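Local coordinates for protein malyl-CoA lyase/beta-methylmalyl-CoA lyase (Methylobacterium extorquens, PDB 5UGR) that adopts the TIM-barrel fold of the HpcH/HpaI aldolase/citrate lyase family and carries a bound magnesium ion, at residues 38-43 with 252-257; 119-124 with 155-160; 51-56 with 85-90; 272-277 with 312-317; 283-288 with 294-299. All blocks are in the same frame, centred on the assembly; numbering follows the deposited sequence.

In the fold
Contacts 1, 2 and 3 belong to the eight-stranded parallel barrel, contacts 4 and 5 to the C-terminal helices and hairpin that follow its last strand. Contact 1 (38-43 with 252-257) joins the second and eighth strands inside the barrel; contacts 3 and 2 come, in that order, between its two segments. Contact 3 pairs two outer helices, and contact 2 ties helix 110-127 to the turn before strand 158-163; the two touch through V89 and I123, and both reach the second subunit. Contacts 4 and 5 share helix 272-291, centres about 16 Å apart, and hold the C-terminal elements to each other. Contacts 3 and 5 lie on opposite sides of the chain's centre, about 51 Å apart between centres.

Contact 1 (38-43 with 252-257); sequences VIFLDL and GKWAIH
F40 drives the edge of its ring into one face of the W254 indole, over the six-membered ring. The two centroids are 4.9 Å apart and the planes are turned 69° against each other, a T-shaped (edge-to-face) stack. CE2 and CZ of F40 do the touching: CE2 rides above the indole, offset toward its rim, while F40 CZ comes within 3.7 Å of W254 CZ3. With its CG between the backbone N and the carbonyl carbon (chi1 74°), the F40 ring is directed at the tryptophan. Only the six-membered ring of the indole arrives, its position further fixed by the hydrogen bond from W254 NE1 to the hydroxyl of S162. The carboxylate of D42 stands at another part of the F40 edge, paired with R76. Both aromatic residues also pack on E17 and R76. The pair joins strands 38-42 and 252-255 across the barrel interior; they are not neighbours in the sheet, as strand 16-21 runs between them. The tryptophan side chain is about 6 Å from a bound magnesium ion. Such buried side chains meeting inside a closed parallel sheet are characteristic of a TIM barrel, here close to its metal site.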
# COMPACT_ATOMS: atom_id res chain seq x y z
N VAL A 38 -2.93 32.01 -18.72
CA VAL A 38 -3.91 31.37 -17.85
C VAL A 38 -4.33 32.43 -16.83
O VAL A 38 -3.49 33.15 -16.32
CB VAL A 38 -3.25 30.18 -17.07
CG1 VAL A 38 -4.22 29.53 -16.11
CG2 VAL A 38 -2.70 29.12 -18.03
N ILE A 39 -5.63 32.50 -16.54
CA ILE A 39 -6.13 33.38 -15.49
C ILE A 39 -6.95 32.55 -14.52
O ILE A 39 -7.80 31.76 -14.96
CB ILE A 39 -7.03 34.54 -16.05
CG1 ILE A 39 -6.15 35.48 -16.88
CG2 ILE A 39 -7.70 35.30 -14.88
CD1 ILE A 39 -6.90 36.64 -17.53
N PHE A 40 -6.71 32.73 -13.22
CA PHE A 40 -7.68 32.23 -12.27
C PHE A 40 -8.38 33.35 -11.56
O PHE A 40 -7.76 34.32 -11.13
CB PHE A 40 -7.13 31.16 -11.28
CG PHE A 40 -6.23 31.65 -10.18
CD1 PHE A 40 -6.73 32.20 -9.02
CD2 PHE A 40 -4.86 31.38 -10.23
CE1 PHE A 40 -5.88 32.54 -7.97
CE2 PHE A 40 -4.02 31.69 -9.19
CZ PHE A 40 -4.55 32.28 -8.03
N LEU A 41 -9.71 33.21 -11.54
CA LEU A 41 -10.58 34.09 -10.81
C LEU A 41 -10.77 33.54 -9.41
O LEU A 41 -11.26 32.39 -9.25
CB LEU A 41 -11.90 34.26 -11.56
CG LEU A 41 -11.79 34.66 -13.04
CD1 LEU A 41 -13.18 34.82 -13.66
CD2 LEU A 41 -10.94 35.96 -13.21
N ASP A 42 -10.35 34.31 -8.41
CA ASP A 42 -10.16 33.77 -7.08
C ASP A 42 -11.40 33.96 -6.18
O ASP A 42 -11.98 35.07 -6.08
CB ASP A 42 -8.98 34.50 -6.46
CG ASP A 42 -8.43 33.83 -5.20
OD1 ASP A 42 -8.76 32.63 -4.95
OD2 ASP A 42 -7.66 34.53 -4.48
N LEU A 43 -11.79 32.88 -5.51
CA LEU A 43 -12.81 32.92 -4.46
C LEU A 43 -12.24 32.68 -3.09
O LEU A 43 -12.96 32.76 -2.10
CB LEU A 43 -13.86 31.82 -4.74
CG LEU A 43 -14.54 31.95 -6.13
CD1 LEU A 43 -14.67 30.64 -6.88
CD2 LEU A 43 -15.87 32.55 -5.97
N GLY A 252 5.92 27.31 -16.09
CA GLY A 252 5.36 28.65 -15.94
C GLY A 252 5.37 29.12 -14.52
O GLY A 252 5.83 28.39 -13.62
N LYS A 253 4.91 30.36 -14.31
CA LYS A 253 4.92 30.98 -12.99
C LYS A 253 3.75 31.93 -12.86
O LYS A 253 3.25 32.54 -13.85
CB LYS A 253 6.23 31.74 -12.73
CG LYS A 253 6.44 32.28 -11.32
CD LYS A 253 7.84 32.79 -11.08
CE LYS A 253 8.03 33.44 -9.73
NZ LYS A 253 7.64 32.51 -8.64
N TRP A 254 3.29 32.06 -11.59
CA TRP A 254 2.24 33.00 -11.32
C TRP A 254 2.69 34.46 -11.52
O TRP A 254 3.82 34.82 -11.26
CB TRP A 254 1.71 32.88 -9.89
CG TRP A 254 0.96 31.61 -9.61
CD1 TRP A 254 1.03 30.40 -10.26
CD2 TRP A 254 0.08 31.43 -8.51
NE1 TRP A 254 0.21 29.49 -9.65
CE2 TRP A 254 -0.38 30.09 -8.56
CE3 TRP A 254 -0.35 32.26 -7.50
CZ2 TRP A 254 -1.26 29.59 -7.61
CZ3 TRP A 254 -1.22 31.78 -6.57
CH2 TRP A 254 -1.66 30.45 -6.60
N ALA A 255 1.70 35.26 -11.91
CA ALA A 255 1.75 36.71 -11.86
C ALA A 255 0.66 37.17 -10.89
O ALA A 255 -0.52 36.85 -11.06
CB ALA A 255 1.57 37.31 -13.25
N ILE A 256 1.07 37.93 -9.91
CA ILE A 256 0.11 38.52 -8.96
C ILE A 256 0.13 40.04 -9.04
O ILE A 256 -0.54 40.72 -8.25
CB ILE A 256 0.28 38.00 -7.50
CG1 ILE A 256 1.65 38.29 -6.94
CG2 ILE A 256 -0.02 36.50 -7.39
CD1 ILE A 256 1.68 38.13 -5.41
N HIS A 257 0.88 40.57 -9.99
CA HIS A 257 0.90 42.00 -10.35
C HIS A 257 1.09 42.05 -11.84
O HIS A 257 1.83 41.21 -12.41
CB HIS A 257 2.06 42.67 -9.67
CG HIS A 257 2.13 44.14 -9.88
ND1 HIS A 257 2.81 44.73 -10.94
CD2 HIS A 257 1.63 45.15 -9.15
CE1 HIS A 257 2.70 46.04 -10.85
NE2 HIS A 257 1.98 46.33 -9.77

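Contact 2 (119-124 with 155-160); sequences LTTQIE and SKRLEA
The guanidinium plane of R157 has the methyl group of T120 over the centre of one face, CG2 standing 4.0 Å from R157 CZ, while T121 and E124 meet it at the edge, each with an oxygen close to its plane. R157 NH2 gives a nearly straight hydrogen bond to T121 OG1 (2.8 Å, 168°). E124 is held end-on, with both terminal nitrogens on one oxygen: NH2 of R157 lies 2.9 Å and NH1 3.0 Å from E124 OE1. Both reach that oxygen from the same face of the carboxylate, above its plane; the two flat groups are turned 62° apart. The arginine chain is extended from CG to NE and spans from the type I turn S155-L158 to helix 110-127. In T120, OG1 beside the backbone N (chi1 -58°) bonds to I116 O, which presents the methyl to the arginine. T121 OG1 also bonds to D117 O, and E124 OE2 accepts from the backbone N of I133. D117 pairs with R157 NE, and I133 O takes a bond from R157 NH1. All three guanidinium nitrogens are thus engaged, and two carboxylates beside the buried arginine would be expected to stabilise its positive charge and offset the nearby K132.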
# COMPACT_ATOMS: atom_id res chain seq x y z
N LEU A 119 -18.08 15.76 -7.97
CA LEU A 119 -19.04 16.87 -8.03
C LEU A 119 -19.04 17.47 -9.42
O LEU A 119 -20.12 17.74 -10.01
CB LEU A 119 -18.71 17.85 -6.92
CG LEU A 119 -19.64 19.07 -6.81
CD1 LEU A 119 -21.10 18.65 -6.60
CD2 LEU A 119 -19.17 19.95 -5.67
N THR A 120 -17.85 17.79 -9.93
CA THR A 120 -17.70 18.38 -11.26
C THR A 120 -18.31 17.51 -12.34
O THR A 120 -19.07 18.01 -13.22
CB THR A 120 -16.22 18.66 -11.57
OG1 THR A 120 -15.67 19.55 -10.57
CG2 THR A 120 -16.09 19.32 -12.92
N THR A 121 -18.05 16.21 -12.26
CA THR A 121 -18.58 15.30 -13.25
C THR A 121 -20.12 15.32 -13.28
O THR A 121 -20.74 15.34 -14.36
CB THR A 121 -18.03 13.87 -13.10
OG1 THR A 121 -16.59 13.94 -13.15
CG2 THR A 121 -18.56 12.96 -14.18
N GLN A 122 -20.72 15.25 -12.10
CA GLN A 122 -22.19 15.22 -11.99
C GLN A 122 -22.79 16.48 -12.59
O GLN A 122 -23.80 16.41 -13.31
CB GLN A 122 -22.66 15.03 -10.57
CG GLN A 122 -22.31 13.62 -10.07
CD GLN A 122 -22.73 13.39 -8.66
OE1 GLN A 122 -23.43 14.22 -8.06
NE2 GLN A 122 -22.26 12.28 -8.07
N ILE A 123 -22.19 17.63 -12.33
CA ILE A 123 -22.74 18.88 -12.88
C ILE A 123 -22.60 18.88 -14.38
O ILE A 123 -23.53 19.28 -15.14
CB ILE A 123 -22.07 20.12 -12.27
CG1 ILE A 123 -22.26 20.15 -10.75
CG2 ILE A 123 -22.59 21.39 -12.91
CD1 ILE A 123 -21.18 20.97 -10.05
N GLU A 124 -21.45 18.42 -14.89
CA GLU A 124 -21.27 18.34 -16.32
C GLU A 124 -22.28 17.35 -17.00
O GLU A 124 -22.76 17.61 -18.12
CB GLU A 124 -19.79 17.95 -16.67
CG GLU A 124 -18.79 19.05 -16.39
CD GLU A 124 -17.39 18.72 -16.87
OE1 GLU A 124 -17.03 17.53 -17.06
OE2 GLU A 124 -16.64 19.72 -17.07
N SER A 155 -6.59 11.95 -10.68
CA SER A 155 -7.76 12.22 -11.55
C SER A 155 -7.32 12.33 -12.99
O SER A 155 -6.32 12.98 -13.29
CB SER A 155 -8.43 13.53 -11.17
OG SER A 155 -9.46 13.90 -12.08
N LYS A 156 -8.15 11.79 -13.89
CA LYS A 156 -7.92 11.97 -15.32
C LYS A 156 -8.03 13.42 -15.77
O LYS A 156 -7.51 13.79 -16.84
CB LYS A 156 -8.89 11.09 -16.11
CG LYS A 156 -8.53 9.61 -16.02
CD LYS A 156 -9.42 8.75 -16.94
CE LYS A 156 -10.88 8.66 -16.51
NZ LYS A 156 -11.10 8.06 -15.14
N ARG A 157 -8.69 14.25 -14.94
CA ARG A 157 -8.76 15.69 -15.19
C ARG A 157 -7.54 16.45 -14.85
O ARG A 157 -7.41 17.60 -15.25
CB ARG A 157 -9.93 16.34 -14.48
CG ARG A 157 -11.31 15.79 -14.77
CD ARG A 157 -12.37 16.53 -13.97
NE ARG A 157 -13.69 15.99 -14.16
CZ ARG A 157 -14.57 16.38 -15.08
NH1 ARG A 157 -14.29 17.38 -15.92
NH2 ARG A 157 -15.75 15.77 -15.13
N LEU A 158 -6.65 15.87 -14.02
CA LEU A 158 -5.54 16.62 -13.51
C LEU A 158 -4.53 16.93 -14.60
O LEU A 158 -4.10 16.04 -15.35
CB LEU A 158 -4.86 15.86 -12.35
CG LEU A 158 -3.80 16.62 -11.56
CD1 LEU A 158 -4.35 17.90 -10.98
CD2 LEU A 158 -3.28 15.71 -10.43
N GLU A 159 -4.18 18.20 -14.71
CA GLU A 159 -3.26 18.73 -15.70
C GLU A 159 -2.00 19.39 -15.19
O GLU A 159 -1.01 19.46 -15.94
CB GLU A 159 -3.93 19.77 -16.61
CG GLU A 159 -5.18 19.30 -17.29
CD GLU A 159 -5.78 20.36 -18.23
OE1 GLU A 159 -7.00 20.24 -18.52
OE2 GLU A 159 -5.02 21.28 -18.64
N ALA A 160 -1.99 19.87 -13.95
CA ALA A 160 -0.94 20.82 -13.51
C ALA A 160 -0.93 20.89 -11.99
O ALA A 160 -1.97 20.68 -11.35
CB ALA A 160 -1.23 22.19 -14.09

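Contact 3 (51-56 with 85-90); sequences DKEQAR and MYRDVV
D88 OD1 accepts from three donors: two nitrogens of R56 and a water. R56 takes hold side-on: its NE, 2.8 Å from D88 OD1, meets the anti lone pair of that oxygen, whereas NH2, 3.0 Å from D88 OD1, comes from above the carboxylate plane. The water donates to D88 OD1 and to the backbone oxygen of K52, 3.1 Å from K52 O, bridging the two helices. The other oxygen of the aspartate, OD2, accepts from N78, whose own side-chain oxygen is bonded to K52. R56 reaches across with CG anti to the backbone N (chi1 -169°) and a bend at chi3 that brings NE round to the carboxylate. CB of R87 lies over the centre of one face of its guanidinium, 3.7 Å from R56 CZ. R87 itself has two conformers, so the placing of its end is less certain; in the conformer described, R56 NH1 lies over the face of the R87 guanidinium, a second water links E53 OE1 to R87 NH2, and the direct E53-R87 salt bridge is long. D91 is the closer charge partner of R87, and with E53 probably offsets the like charges. Helices 52-65 and 85-95, whose segments run nearly parallel at 8° with axes 10.7 Å apart, each follow a barrel strand; such side-by-side outer helices of successive beta-alpha units are the hallmark of the TIM-barrel wall.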
# COMPACT_ATOMS: atom_id res chain seq x y z
N ASP A 51 -17.08 38.69 1.77
CA ASP A 51 -17.17 39.01 0.34
C ASP A 51 -17.30 37.81 -0.58
O ASP A 51 -17.46 37.99 -1.81
CB ASP A 51 -15.92 39.82 -0.09
CG ASP A 51 -15.82 41.19 0.56
OD1 ASP A 51 -16.86 41.78 0.84
OD2 ASP A 51 -14.70 41.74 0.73
N LYS A 52 -17.23 36.58 -0.02
CA LYS A 52 -17.18 35.37 -0.86
C LYS A 52 -18.45 35.13 -1.66
O LYS A 52 -18.38 34.75 -2.85
CB LYS A 52 -16.76 34.19 -0.05
CG LYS A 52 -15.27 34.20 0.34
CD LYS A 52 -14.90 32.97 1.12
CE LYS A 52 -13.49 32.99 1.69
NZ LYS A 52 -12.44 33.16 0.67
N GLU A 53 -19.61 35.43 -1.06
CA GLU A 53 -20.88 35.16 -1.75
C GLU A 53 -21.00 36.10 -2.97
O GLU A 53 -21.39 35.68 -4.07
CB GLU A 53 -22.05 35.36 -0.77
CG GLU A 53 -23.36 35.25 -1.49
CD GLU A 53 -24.57 35.28 -0.60
OE1 GLU A 53 -25.57 34.64 -0.96
OE2 GLU A 53 -24.53 35.94 0.42
N GLN A 54 -20.64 37.38 -2.76
CA GLN A 54 -20.68 38.34 -3.88
C GLN A 54 -19.63 38.05 -4.93
O GLN A 54 -19.88 38.18 -6.12
CB GLN A 54 -20.56 39.78 -3.36
CG GLN A 54 -20.79 40.83 -4.42
CD GLN A 54 -22.16 40.77 -5.07
OE1 GLN A 54 -23.17 40.72 -4.39
NE2 GLN A 54 -22.20 40.74 -6.41
N ALA A 55 -18.44 37.62 -4.48
CA ALA A 55 -17.39 37.34 -5.45
C ALA A 55 -17.83 36.23 -6.37
O ALA A 55 -17.54 36.24 -7.56
CB ALA A 55 -16.11 36.96 -4.71
N ARG A 56 -18.59 35.28 -5.84
CA ARG A 56 -19.10 34.17 -6.64
C ARG A 56 -20.02 34.67 -7.73
O ARG A 56 -19.91 34.30 -8.93
CB ARG A 56 -19.76 33.13 -5.73
CG ARG A 56 -20.09 31.85 -6.41
CD ARG A 56 -20.83 30.89 -5.51
NE ARG A 56 -20.15 30.59 -4.24
CZ ARG A 56 -20.59 30.75 -2.99
NH1 ARG A 56 -21.73 31.37 -2.72
NH2 ARG A 56 -19.86 30.32 -1.98
N MET A 85 -17.14 26.10 -0.48
CA MET A 85 -16.67 25.44 -1.68
C MET A 85 -17.79 24.82 -2.54
O MET A 85 -17.78 24.94 -3.78
CB MET A 85 -15.64 24.36 -1.30
CG MET A 85 -14.96 23.80 -2.51
SD MET A 85 -14.65 22.03 -2.43
CE MET A 85 -16.30 21.45 -2.88
N TYR A 86 -18.72 24.11 -1.91
CA TYR A 86 -19.68 23.38 -2.75
C TYR A 86 -20.53 24.35 -3.60
O TYR A 86 -20.84 24.04 -4.73
CB TYR A 86 -20.57 22.41 -1.97
CG TYR A 86 -21.67 23.02 -1.12
CD1 TYR A 86 -21.41 23.52 0.14
CD2 TYR A 86 -22.98 23.05 -1.59
CE1 TYR A 86 -22.39 24.03 0.94
CE2 TYR A 86 -23.98 23.56 -0.79
CZ TYR A 86 -23.69 24.06 0.47
OH TYR A 86 -24.72 24.52 1.29
N ARG A 87 -20.83 25.51 -3.05
CA ARG A 87 -21.55 26.50 -3.84
C ARG A 87 -20.71 27.17 -4.93
O ARG A 87 -21.21 27.46 -6.01
CB ARG A 87 -22.23 27.48 -2.90
CG ARG A 87 -23.63 26.96 -2.64
CD ARG A 87 -24.68 27.78 -3.43
NE ARG A 87 -24.87 28.80 -2.46
CZ ARG A 87 -25.20 30.04 -2.67
NH1 ARG A 87 -25.25 30.76 -1.60
NH2 ARG A 87 -25.48 30.51 -3.89
N ASP A 88 -19.40 27.31 -4.70
CA ASP A 88 -18.49 27.75 -5.74
C ASP A 88 -18.58 26.84 -6.98
O ASP A 88 -18.72 27.30 -8.10
CB ASP A 88 -17.04 27.77 -5.27
CG ASP A 88 -16.77 28.71 -4.11
OD1 ASP A 88 -17.55 29.69 -3.83
OD2 ASP A 88 -15.67 28.51 -3.45
N VAL A 89 -18.46 25.54 -6.72
CA VAL A 89 -18.43 24.57 -7.81
C VAL A 89 -19.80 24.48 -8.48
O VAL A 89 -19.92 24.56 -9.70
CB VAL A 89 -17.93 23.20 -7.33
CG1 VAL A 89 -17.93 22.17 -8.45
CG2 VAL A 89 -16.49 23.34 -6.76
N VAL A 90 -20.83 24.26 -7.68
CA VAL A 90 -22.20 24.09 -8.23
C VAL A 90 -22.61 25.35 -9.01
O VAL A 90 -22.98 25.26 -10.18
CB VAL A 90 -23.22 23.79 -7.10
CG1 VAL A 90 -24.66 23.91 -7.65
CG2 VAL A 90 -23.00 22.38 -6.56
O HOH W 1 -16.82 32.08 -2.59
O HOH W 2 -25.69 33.48 -3.46

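Contact 4 (272-277 with 312-317); sequences EAEVTK and EALIQK
L314 CD2 meets E274 and I315 CD1 meets V275, part of the helix-helix packing between 272-291 and 305-322, both of which follow the last barrel strand. The two segments cross at -123° with their axes 9.6 Å apart. L314 meets the E274 side chain at about a right angle, and in the conformer described, one of two, its CD2 is 3.5 Å from E274 O and 3.8 Å from E274 CG. CG of E274, between its backbone N and carbonyl carbon (chi1 82°), is the part of the glutamate that meets the leucine, with the chain extended beyond it. Its carboxylate turns back to the helix start, where E274 OE1 accepts from the backbone N of S271. R173 of a neighbouring subunit packs on the same glutamate. I315 and V275 meet at a slant. The isoleucine brings CG1 beside its own backbone N, and a chi2 of -45° swings CD1 out toward the other helix. P270 packs on both V275 and L314, while A278 and R279 continue the contact of I315 along helix 272-291. The isoleucine methyl touches backbone and branch alike, I315 CD1 being 3.7 Å from V275 O and 4.0 Å from V275 CG1.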
# COMPACT_ATOMS: atom_id res chain seq x y z
N GLU A 272 14.37 28.25 -29.19
CA GLU A 272 14.26 27.86 -30.60
C GLU A 272 14.83 26.46 -30.83
O GLU A 272 14.23 25.64 -31.57
CB GLU A 272 14.93 28.93 -31.51
CG GLU A 272 14.03 30.16 -31.70
CD GLU A 272 14.58 31.23 -32.64
OE1 GLU A 272 15.75 31.11 -33.08
OE2 GLU A 272 13.83 32.18 -32.92
N ALA A 273 15.91 26.16 -30.14
CA ALA A 273 16.58 24.91 -30.29
C ALA A 273 15.72 23.75 -29.76
O ALA A 273 15.64 22.70 -30.40
CB ALA A 273 17.92 24.95 -29.56
N GLU A 274 15.05 23.92 -28.62
CA GLU A 274 14.26 22.81 -28.11
C GLU A 274 13.02 22.56 -28.96
O GLU A 274 12.62 21.39 -29.13
CB GLU A 274 13.97 22.92 -26.60
CG GLU A 274 12.87 23.79 -26.18
CD GLU A 274 12.92 24.02 -24.62
OE1 GLU A 274 13.28 25.16 -24.18
OE2 GLU A 274 12.63 23.07 -23.83
N VAL A 275 12.46 23.62 -29.55
CA VAL A 275 11.32 23.47 -30.45
C VAL A 275 11.79 22.77 -31.73
O VAL A 275 11.13 21.86 -32.21
CB VAL A 275 10.64 24.81 -30.74
CG1 VAL A 275 9.59 24.74 -31.84
CG2 VAL A 275 9.98 25.37 -29.42
N THR A 276 12.92 23.23 -32.29
CA THR A 276 13.48 22.56 -33.47
C THR A 276 13.74 21.07 -33.27
O THR A 276 13.29 20.25 -34.11
CB THR A 276 14.72 23.30 -33.95
OG1 THR A 276 14.28 24.58 -34.41
CG2 THR A 276 15.45 22.51 -35.07
N LYS A 277 14.31 20.70 -32.12
CA LYS A 277 14.52 19.28 -31.82
C LYS A 277 13.22 18.50 -31.78
O LYS A 277 13.14 17.36 -32.31
CB LYS A 277 15.27 19.07 -30.52
CG LYS A 277 15.44 17.60 -30.12
CD LYS A 277 16.37 17.36 -28.94
CE LYS A 277 16.95 15.94 -29.09
NZ LYS A 277 17.74 15.48 -27.92
N GLU A 312 5.62 15.88 -28.77
CA GLU A 312 4.29 16.28 -29.21
C GLU A 312 3.72 17.39 -28.30
O GLU A 312 3.14 18.35 -28.79
CB GLU A 312 3.35 15.07 -29.24
CG GLU A 312 3.64 14.07 -30.32
CD GLU A 312 2.84 12.79 -30.26
OE1 GLU A 312 2.45 12.39 -29.14
OE2 GLU A 312 2.66 12.17 -31.35
N ALA A 313 3.94 17.25 -26.98
CA ALA A 313 3.43 18.25 -26.02
C ALA A 313 4.13 19.61 -26.23
O ALA A 313 3.44 20.70 -26.26
CB ALA A 313 3.60 17.75 -24.58
N LEU A 314 5.45 19.58 -26.43
CA LEU A 314 6.18 20.83 -26.62
C LEU A 314 5.73 21.55 -27.89
O LEU A 314 5.62 22.79 -27.89
CB LEU A 314 7.68 20.61 -26.64
CG LEU A 314 8.52 21.88 -26.80
CD1 LEU A 314 8.26 22.84 -25.65
CD2 LEU A 314 9.98 21.47 -26.87
N ILE A 315 5.49 20.80 -28.95
CA ILE A 315 5.03 21.40 -30.19
C ILE A 315 3.65 22.01 -30.07
O ILE A 315 3.39 23.09 -30.63
CB ILE A 315 5.11 20.43 -31.36
CG1 ILE A 315 6.58 20.14 -31.72
CG2 ILE A 315 4.40 20.99 -32.59
CD1 ILE A 315 7.53 21.34 -31.79
N GLN A 316 2.76 21.36 -29.33
CA GLN A 316 1.43 21.93 -29.17
C GLN A 316 1.53 23.30 -28.49
O GLN A 316 0.80 24.23 -28.82
CB GLN A 316 0.48 20.97 -28.40
CG GLN A 316 -0.02 19.75 -29.22
CD GLN A 316 -0.80 20.08 -30.50
OE1 GLN A 316 -0.48 19.52 -31.56
NE2 GLN A 316 -1.81 20.95 -30.41
N LYS A 317 2.41 23.39 -27.51
CA LYS A 317 2.73 24.64 -26.81
C LYS A 317 3.39 25.74 -27.70
O LYS A 317 2.97 26.92 -27.66
CB LYS A 317 3.57 24.33 -25.53
CG LYS A 317 2.77 23.91 -24.28
CD LYS A 317 2.43 22.41 -24.18
CE LYS A 317 2.86 21.71 -22.89
NZ LYS A 317 1.90 21.81 -21.73

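Contact 5 (283-288 with 294-299); sequences EAMEEA and GAVSLD
Helix segment 283-288 and strand 296-298 pass each other at 131°, with axes 7.2 Å apart, and A288 and V296 bring their backbones to within 5.5 Å, CA to CA. That closeness goes with the small side chains on this flank of the helix. V296 lodges among them with both branches: its CG1, anti to the backbone N (chi1 175°), is 3.8 Å from A284 CB, and its CG2 is 4.0 Å from A288 CB. The same valine meets the stem of M285, a residue with two conformers whose outer end is correspondingly uncertain. A284 also places its methyl 3.4 Å from S297 O, and A288 lies against the carbonyl of A295. Strand 296-298 is one arm of a beta hairpin with strand 301-303, V296 bonding through its backbone to I303; the hairpin links helix 272-291 to helix 305-322 and is folded back on the first of them, while I308 of the second covers V296 and M285. D299, in the turn of the hairpin, forms a salt bridge with R280 one helical turn before A284. Two waters also bridge the segments. One molecule donates to A284 O (2.8 Å), which also accepts the helical bond from A288 N, and accepts from S297 N. Another donates to E287 OE1 and S297 O. Y84 and P49 of a neighbouring subunit pack on A295 and S297 respectively.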
# COMPACT_ATOMS: atom_id res chain seq x y z
N GLU A 283 9.25 14.80 -37.43
CA GLU A 283 9.54 14.41 -38.82
C GLU A 283 10.23 13.04 -38.83
O GLU A 283 9.93 12.24 -39.70
CB GLU A 283 10.28 15.51 -39.58
CG GLU A 283 9.42 16.72 -39.97
CD GLU A 283 8.45 16.42 -41.07
OE1 GLU A 283 8.90 16.20 -42.19
OE2 GLU A 283 7.24 16.41 -40.81
N ALA A 284 11.04 12.70 -37.83
CA ALA A 284 11.62 11.36 -37.75
C ALA A 284 10.57 10.28 -37.56
O ALA A 284 10.70 9.14 -38.07
CB ALA A 284 12.63 11.29 -36.60
N MET A 285 9.50 10.61 -36.84
CA MET A 285 8.36 9.68 -36.71
C MET A 285 7.72 9.44 -38.07
O MET A 285 7.38 8.31 -38.41
CB MET A 285 7.28 10.25 -35.80
CG MET A 285 7.72 10.37 -34.37
SD MET A 285 6.70 11.53 -33.46
CE MET A 285 5.06 10.84 -33.67
N GLU A 286 7.50 10.53 -38.82
CA GLU A 286 6.92 10.40 -40.16
C GLU A 286 7.83 9.55 -41.06
O GLU A 286 7.38 8.70 -41.81
CB GLU A 286 6.72 11.80 -40.73
CG GLU A 286 5.64 11.84 -41.75
CD GLU A 286 5.31 13.26 -42.22
OE1 GLU A 286 4.60 14.00 -41.52
OE2 GLU A 286 5.78 13.60 -43.29
N GLU A 287 9.13 9.78 -40.95
CA GLU A 287 10.13 8.99 -41.70
C GLU A 287 10.05 7.52 -41.41
O GLU A 287 10.11 6.67 -42.35
CB GLU A 287 11.55 9.52 -41.48
CG GLU A 287 12.69 8.70 -42.13
CD GLU A 287 14.10 9.29 -41.86
OE1 GLU A 287 14.16 10.26 -41.13
OE2 GLU A 287 15.16 8.77 -42.31
N ALA A 288 9.94 7.19 -40.12
CA ALA A 288 9.82 5.78 -39.74
C ALA A 288 8.56 5.16 -40.37
O ALA A 288 8.61 4.05 -40.86
CB ALA A 288 9.79 5.63 -38.26
N GLY A 294 9.25 0.28 -37.11
CA GLY A 294 8.59 0.57 -35.84
C GLY A 294 9.40 1.54 -34.97
O GLY A 294 8.83 2.37 -34.22
N ALA A 295 10.73 1.43 -35.04
CA ALA A 295 11.61 2.33 -34.25
C ALA A 295 11.93 3.68 -35.01
O ALA A 295 12.35 3.71 -36.15
CB ALA A 295 12.91 1.65 -33.89
N VAL A 296 11.76 4.76 -34.30
CA VAL A 296 12.08 6.11 -34.73
C VAL A 296 13.54 6.40 -34.37
O VAL A 296 13.99 6.14 -33.26
CB VAL A 296 11.12 7.07 -34.03
CG1 VAL A 296 11.47 8.52 -34.33
CG2 VAL A 296 9.67 6.74 -34.37
N SER A 297 14.28 6.97 -35.31
CA SER A 297 15.68 7.29 -35.16
C SER A 297 15.88 8.78 -35.51
O SER A 297 15.32 9.28 -36.52
CB SER A 297 16.45 6.45 -36.25
OG SER A 297 17.76 6.58 -36.07
N LEU A 298 16.67 9.49 -34.75
CA LEU A 298 17.10 10.85 -35.04
C LEU A 298 18.57 10.97 -34.72
O LEU A 298 19.00 10.70 -33.62
CB LEU A 298 16.33 11.84 -34.19
CG LEU A 298 16.66 13.33 -34.43
CD1 LEU A 298 16.28 13.73 -35.84
CD2 LEU A 298 15.93 14.21 -33.47
N ASP A 299 19.36 11.40 -35.71
CA ASP A 299 20.80 11.58 -35.54
C ASP A 299 21.45 10.35 -34.92
O ASP A 299 22.33 10.44 -34.08
CB ASP A 299 21.10 12.85 -34.76
CG ASP A 299 20.48 14.10 -35.37
OD1 ASP A 299 20.34 14.19 -36.59
OD2 ASP A 299 20.08 14.98 -34.61
O HOH W 3 13.07 7.63 -38.03
O HOH W 4 15.71 10.57 -38.76